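Local coordinates for protein beta-xylosidase (Uncultured organism, PDB 4MLG) that probably hydrolyses beta-1,4-linked xylo-oligosaccharides, releasing xylose, as a calcium-containing five-bladed beta-propeller glycoside hydrolase of family 43, at residues 226-231 against 308-313; 138-143 against 232-237. One frame throughout, in Å; residues are numbered along the deposited sequence.

Contact 1. Residues 226-231 against 308-313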
ATOM      1  N   TRP A 226      15.935 -12.312 -12.839  1.00 51.09           N
ATOM      2  CA  TRP A 226      17.062 -13.045 -12.270  1.00 51.32           C
ATOM      3  C   TRP A 226      18.388 -12.471 -12.762  1.00 53.13           C
ATOM      4  O   TRP A 226      18.493 -12.022 -13.902  1.00 54.13           O
ATOM      5  CB  TRP A 226      16.975 -14.538 -12.596  1.00 48.95           C
ATOM      6  CG  TRP A 226      18.016 -15.354 -11.892  1.00 48.32           C
ATOM      7  CD1 TRP A 226      19.227 -15.742 -12.386  1.00 50.00           C
ATOM      8  CD2 TRP A 226      17.943 -15.871 -10.558  1.00 47.91           C
ATOM      9  NE1 TRP A 226      19.911 -16.474 -11.443  1.00 50.41           N
ATOM     10  CE2 TRP A 226      19.144 -16.567 -10.312  1.00 49.11           C
ATOM     11  CE3 TRP A 226      16.977 -15.816  -9.547  1.00 47.23           C
ATOM     12  CZ2 TRP A 226      19.404 -17.202  -9.099  1.00 48.95           C
ATOM     13  CZ3 TRP A 226      17.237 -16.447  -8.344  1.00 47.94           C
ATOM     14  CH2 TRP A 226      18.441 -17.131  -8.130  1.00 49.10           C
ATOM     15  N   MET A 227      19.396 -12.492 -11.895  1.00 53.99           N
ATOM     16  CA  MET A 227      20.696 -11.913 -12.210  1.00 55.22           C
ATOM     17  C   MET A 227      21.824 -12.830 -11.757  1.00 56.49           C
ATOM     18  O   MET A 227      21.842 -13.280 -10.612  1.00 57.08           O
ATOM     19  CB  MET A 227      20.845 -10.553 -11.526  1.00 55.51           C
ATOM     20  CG  MET A 227      22.174  -9.864 -11.785  1.00 57.45           C
ATOM     21  SD  MET A 227      22.273  -9.126 -13.427  1.00 58.06           S
ATOM     22  CE  MET A 227      20.988  -7.885 -13.311  1.00 45.46           C
ATOM     23  N   HIS A 228      22.763 -13.108 -12.657  1.00 56.82           N
ATOM     24  CA  HIS A 228      23.960 -13.859 -12.290  1.00 58.33           C
ATOM     25  C   HIS A 228      25.205 -13.323 -12.995  1.00 61.20           C
ATOM     26  O   HIS A 228      25.118 -12.424 -13.831  1.00 61.92           O
ATOM     27  CB  HIS A 228      23.780 -15.363 -12.532  1.00 57.64           C
ATOM     28  CG  HIS A 228      23.895 -15.771 -13.968  1.00 57.12           C
ATOM     29  ND1 HIS A 228      22.798 -15.926 -14.789  1.00 56.03           N
ATOM     30  CD2 HIS A 228      24.975 -16.080 -14.724  1.00 58.74           C
ATOM     31  CE1 HIS A 228      23.199 -16.303 -15.990  1.00 57.10           C
ATOM     32  NE2 HIS A 228      24.516 -16.402 -15.978  1.00 58.66           N
ATOM     33  N   TYR A 229      26.359 -13.884 -12.651  1.00 63.02           N
ATOM     34  CA  TYR A 229      27.635 -13.348 -13.107  1.00 65.11           C
ATOM     35  C   TYR A 229      28.536 -14.455 -13.644  1.00 66.89           C
ATOM     36  O   TYR A 229      28.845 -15.413 -12.934  1.00 68.61           O
ATOM     37  CB  TYR A 229      28.321 -12.622 -11.949  1.00 65.54           C
ATOM     38  CG  TYR A 229      29.477 -11.734 -12.344  1.00 67.63           C
ATOM     39  CD1 TYR A 229      29.256 -10.490 -12.922  1.00 67.84           C
ATOM     40  CD2 TYR A 229      30.788 -12.125 -12.113  1.00 69.96           C
ATOM     41  CE1 TYR A 229      30.311  -9.670 -13.274  1.00 69.98           C
ATOM     42  CE2 TYR A 229      31.848 -11.312 -12.463  1.00 72.31           C
ATOM     43  CZ  TYR A 229      31.604 -10.086 -13.042  1.00 72.81           C
ATOM     44  OH  TYR A 229      32.658  -9.273 -13.388  1.00 75.83           O
ATOM     45  N   TYR A 230      28.953 -14.318 -14.898  1.00 66.46           N
ATOM     46  CA  TYR A 230      29.804 -15.317 -15.538  1.00 66.67           C
ATOM     47  C   TYR A 230      30.835 -14.685 -16.467  1.00 66.97           C
ATOM     48  O   TYR A 230      30.493 -13.878 -17.333  1.00 66.18           O
ATOM     49  CB  TYR A 230      28.953 -16.336 -16.305  1.00 65.66           C
ATOM     50  CG  TYR A 230      29.733 -17.171 -17.299  1.00 66.33           C
ATOM     51  CD1 TYR A 230      30.489 -18.259 -16.882  1.00 67.48           C
ATOM     52  CD2 TYR A 230      29.703 -16.875 -18.657  1.00 66.21           C
ATOM     53  CE1 TYR A 230      31.202 -19.024 -17.791  1.00 68.61           C
ATOM     54  CE2 TYR A 230      30.410 -17.632 -19.570  1.00 67.83           C
ATOM     55  CZ  TYR A 230      31.157 -18.705 -19.132  1.00 68.58           C
ATOM     56  OH  TYR A 230      31.860 -19.462 -20.042  1.00 69.81           O
ATOM     57  N   ASN A 231      32.094 -15.066 -16.271  1.00 68.75           N
ATOM     58  CA  ASN A 231      33.201 -14.615 -17.110  1.00 71.91           C
ATOM     59  C   ASN A 231      33.321 -13.094 -17.194  1.00 71.69           C
ATOM     60  O   ASN A 231      33.536 -12.536 -18.270  1.00 71.49           O
ATOM     61  CB  ASN A 231      33.093 -15.220 -18.514  1.00 73.75           C
ATOM     62  CG  ASN A 231      34.443 -15.393 -19.180  1.00 77.35           C
ATOM     63  OD1 ASN A 231      35.431 -14.777 -18.778  1.00 79.32           O
ATOM     64  ND2 ASN A 231      34.494 -16.235 -20.205  1.00 77.95           N
ATOM     65  N   LEU A 308      22.905 -25.995 -18.145  1.00 60.53           N
ATOM     66  CA  LEU A 308      23.085 -24.803 -18.965  1.00 58.91           C
ATOM     67  C   LEU A 308      24.538 -24.678 -19.412  1.00 58.53           C
ATOM     68  O   LEU A 308      25.458 -24.845 -18.613  1.00 58.52           O
ATOM     69  CB  LEU A 308      22.658 -23.556 -18.190  1.00 57.68           C
ATOM     70  CG  LEU A 308      22.596 -22.246 -18.977  1.00 58.24           C
ATOM     71  CD1 LEU A 308      21.237 -21.592 -18.800  1.00 57.83           C
ATOM     72  CD2 LEU A 308      23.704 -21.301 -18.545  1.00 58.61           C
ATOM     73  N   LYS A 309      24.739 -24.386 -20.693  1.00 64.99           N
ATOM     74  CA  LYS A 309      26.085 -24.296 -21.248  1.00 67.89           C
ATOM     75  C   LYS A 309      26.306 -22.983 -21.991  1.00 69.22           C
ATOM     76  O   LYS A 309      25.389 -22.450 -22.618  1.00 69.39           O
ATOM     77  CB  LYS A 309      26.366 -25.483 -22.171  1.00 70.54           C
ATOM     78  CG  LYS A 309      26.378 -26.826 -21.461  1.00 71.08           C
ATOM     79  CD  LYS A 309      26.635 -27.964 -22.433  1.00 75.36           C
ATOM     80  CE  LYS A 309      26.673 -29.304 -21.716  1.00 75.84           C
ATOM     81  NZ  LYS A 309      26.876 -30.433 -22.665  1.00 80.04           N
ATOM     82  N   TYR A 310      27.528 -22.467 -21.917  1.00 70.28           N
ATOM     83  CA  TYR A 310      27.864 -21.203 -22.559  1.00 71.40           C
ATOM     84  C   TYR A 310      28.708 -21.409 -23.809  1.00 74.55           C
ATOM     85  O   TYR A 310      29.455 -22.383 -23.917  1.00 75.77           O
ATOM     86  CB  TYR A 310      28.621 -20.288 -21.593  1.00 71.11           C
ATOM     87  CG  TYR A 310      27.859 -19.913 -20.342  1.00 67.84           C
ATOM     88  CD1 TYR A 310      26.977 -18.840 -20.338  1.00 66.22           C
ATOM     89  CD2 TYR A 310      28.035 -20.622 -19.162  1.00 67.21           C
ATOM     90  CE1 TYR A 310      26.284 -18.491 -19.194  1.00 64.27           C
ATOM     91  CE2 TYR A 310      27.347 -20.280 -18.014  1.00 65.61           C
ATOM     92  CZ  TYR A 310      26.474 -19.215 -18.035  1.00 64.30           C
ATOM     93  OH  TYR A 310      25.787 -18.875 -16.891  1.00 62.77           O
ATOM     94  N   ASN A 311      28.582 -20.481 -24.750  1.00 75.42           N
ATOM     95  CA  ASN A 311      29.464 -20.436 -25.905  1.00 77.94           C
ATOM     96  C   ASN A 311      30.653 -19.539 -25.588  1.00 78.77           C
ATOM     97  O   ASN A 311      30.526 -18.602 -24.800  1.00 76.76           O
ATOM     98  CB  ASN A 311      28.709 -19.923 -27.132  1.00 78.44           C
ATOM     99  CG  ASN A 311      27.663 -20.901 -27.620  1.00 78.20           C
ATOM    100  OD1 ASN A 311      27.901 -22.108 -27.672  1.00 78.70           O
ATOM    101  ND2 ASN A 311      26.491 -20.387 -27.975  1.00 77.62           N
ATOM    102  N   PRO A 312      31.818 -19.830 -26.190  1.00 83.23           N
ATOM    103  CA  PRO A 312      33.055 -19.078 -25.939  1.00 85.84           C
ATOM    104  C   PRO A 312      32.913 -17.564 -26.113  1.00 88.08           C
ATOM    105  O   PRO A 312      33.699 -16.814 -25.532  1.00 89.04           O
ATOM    106  CB  PRO A 312      34.018 -19.644 -26.983  1.00 88.74           C
ATOM    107  CG  PRO A 312      33.545 -21.036 -27.195  1.00 88.61           C
ATOM    108  CD  PRO A 312      32.048 -20.972 -27.094  1.00 85.82           C
ATOM    109  N   ASP A 313      31.928 -17.119 -26.888  1.00 89.71           N
ATOM    110  CA  ASP A 313      31.704 -15.688 -27.078  1.00 92.06           C
ATOM    111  C   ASP A 313      30.831 -15.094 -25.971  1.00 89.12           C
ATOM    112  O   ASP A 313      30.479 -13.915 -26.014  1.00 89.78           O
ATOM    113  CB  ASP A 313      31.095 -15.403 -28.456  1.00 96.48           C
ATOM    114  CG  ASP A 313      29.628 -15.779 -28.539  1.00 96.94           C
ATOM    115  OD1 ASP A 313      29.245 -16.827 -27.979  1.00 96.62           O
ATOM    116  OD2 ASP A 313      28.855 -15.022 -29.165  1.00 97.36           O
TER
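A face-to-face aromatic stack between Tyr230 and Tyr310 joins strand 223-230 to the loop that follows strand 302-308. The ring centroids lie 3.8 Å apart and the planes are tilted by only 9°, so nearly every atom of one ring has a counterpart on the other. The two side chains run past each other from opposite directions, head to tail: the hydroxyl OH of Tyr230 lies over CB of Tyr310 at 3.7 Å, and the hydroxyl of Tyr310 reaches back towards CB of Tyr230. The first torsion of Tyr230 puts CG opposite the backbone N (chi1 164°), which carries its ring out from the strand over that of Tyr310. CB of Asn231 rests against the other face of the Tyr230 ring, offset towards the rim. In the five-bladed propeller of family 43, strands 223-230 and 302-308 belong to adjacent blades, and the stack bridges them well away from the centre of the molecule. Trp284, on a strand beside 302-308, meets the Tyr310 ring edge-to-face, and Ile316 also packs against it. Beyond the stacked rings, the hydroxyl of Tyr310 reaches the buried imidazole of His228, where Tyr310 OH lies 2.9 Å from His228 NE2. The histidine nitrogen approaches at the edge of the tyrosine ring, close to its plane, and the two side chains come from opposite directions.

Contact 2. Residues 138-143 against 232-237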
ATOM      1  N   CYS A 138      14.208 -10.598  -6.869  1.00 52.21           N
ATOM      2  CA  CYS A 138      15.452 -11.342  -7.016  1.00 49.57           C
ATOM      3  C   CYS A 138      16.553 -10.600  -6.271  1.00 48.90           C
ATOM      4  O   CYS A 138      16.793  -9.422  -6.527  1.00 47.84           O
ATOM      5  CB  CYS A 138      15.819 -11.478  -8.494  1.00 47.61           C
ATOM      6  SG  CYS A 138      17.524 -11.998  -8.799  1.00 81.08           S
ATOM      7  N   ILE A 139      17.220 -11.280  -5.344  1.00 48.46           N
ATOM      8  CA  ILE A 139      18.248 -10.629  -4.541  1.00 50.22           C
ATOM      9  C   ILE A 139      19.647 -11.022  -4.996  1.00 51.90           C
ATOM     10  O   ILE A 139      20.035 -12.187  -4.912  1.00 52.32           O
ATOM     11  CB  ILE A 139      18.090 -10.943  -3.048  1.00 51.53           C
ATOM     12  CG1 ILE A 139      16.615 -10.898  -2.650  1.00 50.17           C
ATOM     13  CG2 ILE A 139      18.902  -9.963  -2.220  1.00 52.72           C
ATOM     14  CD1 ILE A 139      15.979  -9.536  -2.823  1.00 49.24           C
ATOM     15  N   TRP A 140      20.403 -10.034  -5.467  1.00 51.77           N
ATOM     16  CA  TRP A 140      21.712 -10.282  -6.059  1.00 53.22           C
ATOM     17  C   TRP A 140      22.870  -9.728  -5.229  1.00 54.73           C
ATOM     18  O   TRP A 140      23.010  -8.512  -5.080  1.00 55.04           O
ATOM     19  CB  TRP A 140      21.758  -9.713  -7.478  1.00 53.45           C
ATOM     20  CG  TRP A 140      23.127  -9.683  -8.072  1.00 54.94           C
ATOM     21  CD1 TRP A 140      23.846  -8.576  -8.418  1.00 56.60           C
ATOM     22  CD2 TRP A 140      23.951 -10.812  -8.383  1.00 57.09           C
ATOM     23  NE1 TRP A 140      25.065  -8.946  -8.932  1.00 59.50           N
ATOM     24  CE2 TRP A 140      25.155 -10.314  -8.921  1.00 59.51           C
ATOM     25  CE3 TRP A 140      23.787 -12.195  -8.262  1.00 57.73           C
ATOM     26  CZ2 TRP A 140      26.190 -11.151  -9.335  1.00 60.56           C
ATOM     27  CZ3 TRP A 140      24.815 -13.024  -8.674  1.00 59.38           C
ATOM     28  CH2 TRP A 140      26.001 -12.500  -9.204  1.00 60.51           C
ATOM     29  N   PRO A 141      23.703 -10.626  -4.683  1.00 55.63           N
ATOM     30  CA  PRO A 141      24.912 -10.240  -3.948  1.00 57.16           C
ATOM     31  C   PRO A 141      26.013  -9.810  -4.909  1.00 58.83           C
ATOM     32  O   PRO A 141      26.823 -10.640  -5.325  1.00 58.70           O
ATOM     33  CB  PRO A 141      25.322 -11.535  -3.232  1.00 57.61           C
ATOM     34  CG  PRO A 141      24.134 -12.455  -3.343  1.00 56.44           C
ATOM     35  CD  PRO A 141      23.467 -12.077  -4.621  1.00 55.72           C
ATOM     36  N   ASP A 142      26.039  -8.527  -5.256  1.00 60.80           N
ATOM     37  CA  ASP A 142      27.001  -8.010  -6.222  1.00 65.02           C
ATOM     38  C   ASP A 142      28.422  -8.010  -5.662  1.00 67.03           C
ATOM     39  O   ASP A 142      28.626  -8.077  -4.450  1.00 67.41           O
ATOM     40  CB  ASP A 142      26.606  -6.598  -6.659  1.00 68.06           C
ATOM     41  CG  ASP A 142      27.378  -6.124  -7.875  1.00 72.36           C
ATOM     42  OD1 ASP A 142      26.874  -6.302  -9.004  1.00 72.97           O
ATOM     43  OD2 ASP A 142      28.489  -5.579  -7.704  1.00 74.41           O
ATOM     44  N   LYS A 143      29.398  -7.929  -6.561  1.00 67.96           N
ATOM     45  CA  LYS A 143      30.807  -7.948  -6.187  1.00 68.16           C
ATOM     46  C   LYS A 143      31.243  -6.690  -5.436  1.00 67.24           C
ATOM     47  O   LYS A 143      32.304  -6.675  -4.813  1.00 67.37           O
ATOM     48  CB  LYS A 143      31.678  -8.142  -7.430  1.00 68.25           C
ATOM     49  CG  LYS A 143      31.430  -7.113  -8.521  1.00 67.84           C
ATOM     50  CD  LYS A 143      32.339  -7.349  -9.716  1.00 69.98           C
ATOM     51  CE  LYS A 143      32.109  -6.313 -10.807  1.00 70.29           C
ATOM     52  NZ  LYS A 143      33.017  -6.517 -11.972  1.00 72.25           N
ATOM     53  N   GLY A 232      33.177 -12.430 -16.052  1.00 71.92           N
ATOM     54  CA  GLY A 232      33.297 -10.986 -15.984  1.00 72.32           C
ATOM     55  C   GLY A 232      32.174 -10.244 -16.683  1.00 71.22           C
ATOM     56  O   GLY A 232      32.370  -9.135 -17.177  1.00 72.61           O
ATOM     57  N   LYS A 233      30.993 -10.849 -16.722  1.00 70.26           N
ATOM     58  CA  LYS A 233      29.851 -10.236 -17.390  1.00 69.21           C
ATOM     59  C   LYS A 233      28.554 -10.494 -16.623  1.00 64.21           C
ATOM     60  O   LYS A 233      28.386 -11.547 -16.009  1.00 61.61           O
ATOM     61  CB  LYS A 233      29.735 -10.756 -18.825  1.00 71.76           C
ATOM     62  CG  LYS A 233      29.041  -9.801 -19.781  1.00 73.75           C
ATOM     63  CD  LYS A 233      28.877 -10.421 -21.160  1.00 76.05           C
ATOM     64  CE  LYS A 233      30.209 -10.889 -21.725  1.00 79.34           C
ATOM     65  NZ  LYS A 233      30.051 -11.542 -23.054  1.00 79.84           N
ATOM     66  N   TYR A 234      27.644  -9.525 -16.656  1.00 63.89           N
ATOM     67  CA  TYR A 234      26.350  -9.665 -15.994  1.00 63.80           C
ATOM     68  C   TYR A 234      25.318 -10.298 -16.923  1.00 63.60           C
ATOM     69  O   TYR A 234      25.315 -10.046 -18.128  1.00 63.97           O
ATOM     70  CB  TYR A 234      25.841  -8.308 -15.502  1.00 63.48           C
ATOM     71  CG  TYR A 234      26.545  -7.783 -14.272  1.00 65.36           C
ATOM     72  CD1 TYR A 234      26.009  -7.977 -13.007  1.00 65.30           C
ATOM     73  CD2 TYR A 234      27.743  -7.086 -14.376  1.00 67.62           C
ATOM     74  CE1 TYR A 234      26.647  -7.496 -11.878  1.00 66.77           C
ATOM     75  CE2 TYR A 234      28.388  -6.602 -13.253  1.00 68.35           C
ATOM     76  CZ  TYR A 234      27.836  -6.809 -12.007  1.00 67.76           C
ATOM     77  OH  TYR A 234      28.473  -6.330 -10.886  1.00 68.19           O
ATOM     78  N   TYR A 235      24.443 -11.120 -16.356  1.00 62.52           N
ATOM     79  CA  TYR A 235      23.388 -11.758 -17.131  1.00 62.36           C
ATOM     80  C   TYR A 235      22.030 -11.567 -16.467  1.00 60.42           C
ATOM     81  O   TYR A 235      21.730 -12.206 -15.459  1.00 61.11           O
ATOM     82  CB  TYR A 235      23.670 -13.252 -17.304  1.00 64.63           C
ATOM     83  CG  TYR A 235      24.838 -13.574 -18.211  1.00 68.60           C
ATOM     84  CD1 TYR A 235      24.646 -13.807 -19.567  1.00 69.91           C
ATOM     85  CD2 TYR A 235      26.132 -13.656 -17.710  1.00 70.62           C
ATOM     86  CE1 TYR A 235      25.710 -14.106 -20.400  1.00 72.13           C
ATOM     87  CE2 TYR A 235      27.201 -13.953 -18.535  1.00 72.76           C
ATOM     88  CZ  TYR A 235      26.984 -14.177 -19.877  1.00 73.86           C
ATOM     89  OH  TYR A 235      28.048 -14.473 -20.699  1.00 76.84           O
ATOM     90  N   PHE A 236      21.213 -10.684 -17.031  1.00 58.28           N
ATOM     91  CA  PHE A 236      19.860 -10.486 -16.534  1.00 55.64           C
ATOM     92  C   PHE A 236      18.868 -11.287 -17.366  1.00 54.81           C
ATOM     93  O   PHE A 236      18.569 -10.931 -18.507  1.00 55.77           O
ATOM     94  CB  PHE A 236      19.485  -9.004 -16.546  1.00 55.13           C
ATOM     95  CG  PHE A 236      18.089  -8.730 -16.063  1.00 53.73           C
ATOM     96  CD1 PHE A 236      17.802  -8.716 -14.707  1.00 53.14           C
ATOM     97  CD2 PHE A 236      17.063  -8.491 -16.964  1.00 53.34           C
ATOM     98  CE1 PHE A 236      16.515  -8.467 -14.255  1.00 52.33           C
ATOM     99  CE2 PHE A 236      15.774  -8.242 -16.522  1.00 52.84           C
ATOM    100  CZ  PHE A 236      15.500  -8.228 -15.165  1.00 52.62           C
ATOM    101  N   SER A 237      18.367 -12.374 -16.792  1.00 53.47           N
ATOM    102  CA  SER A 237      17.387 -13.210 -17.470  1.00 53.31           C
ATOM    103  C   SER A 237      15.992 -12.972 -16.900  1.00 55.43           C
ATOM    104  O   SER A 237      15.846 -12.472 -15.782  1.00 56.49           O
ATOM    105  CB  SER A 237      17.775 -14.684 -17.364  1.00 51.78           C
ATOM    106  OG  SER A 237      17.931 -15.078 -16.012  1.00 50.23           O
TER
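Tyr234 presents the edge of its ring to Trp140 of strand 138-141 and Asp142 just beyond it. The hydroxyl of Tyr234 donates a hydrogen bond to the carboxylate, OH to Asp142 OD1 at 2.5 Å. Asp142 CG stands anti to the backbone N (chi1 -167°), which carries the carboxylate to the phenol. Aspartate and tyrosine cross at about a right angle, yet the carboxylate plane lies within 9° of the ring plane, and OD1 sits at the ring edge, near CE1 as well as OH. The same oxygen takes a second bond from the indole within its own segment, Trp140 NE1 to Asp142 OD1 at 3.2 Å; that donor arrives on the anti side of the carboxylate, 29° out of its plane. One O-H and one N-H thus grip a single oxygen of a buried acid, while Asp142 OD2 accepts from the backbone N of Asp144, an arrangement that probably favours the charged form and fixes the carboxylate's rotation. The indole itself is steeply inclined to the phenol ring, and Trp140 NE1 lies 3.6 Å from Tyr234 CE1. At the outer margin the extended chain of Lys143 passes the phenol, CE lying 3.6 Å from Tyr234 OH, before its NZ bonds to the hydroxyl of Tyr229. Polar and aromatic side chains here join neighbouring blades of the family 43 beta-propeller.

Contacts 1 and 2 lie on successive strands of one hairpin, 223-230 and 233-239, with centres 11 Å apart. Backbone bonds probably tie them together, Trp226 O to Ser237 N and His228 O to Tyr235 N, each at 2.9 Å. From strand 223-230, His228 and Tyr230 serve contact 1, whereas the intervening Tyr229 turns towards contact 2, where it meets Tyr234 edge-to-face and packs on Trp140. One blade is thereby joined to a neighbour on each side. Both contacts are at some distance from the calcium ion held by Asp85 and His274: the side chains of Trp140 and His228 lie about 11 and 12 Å from it.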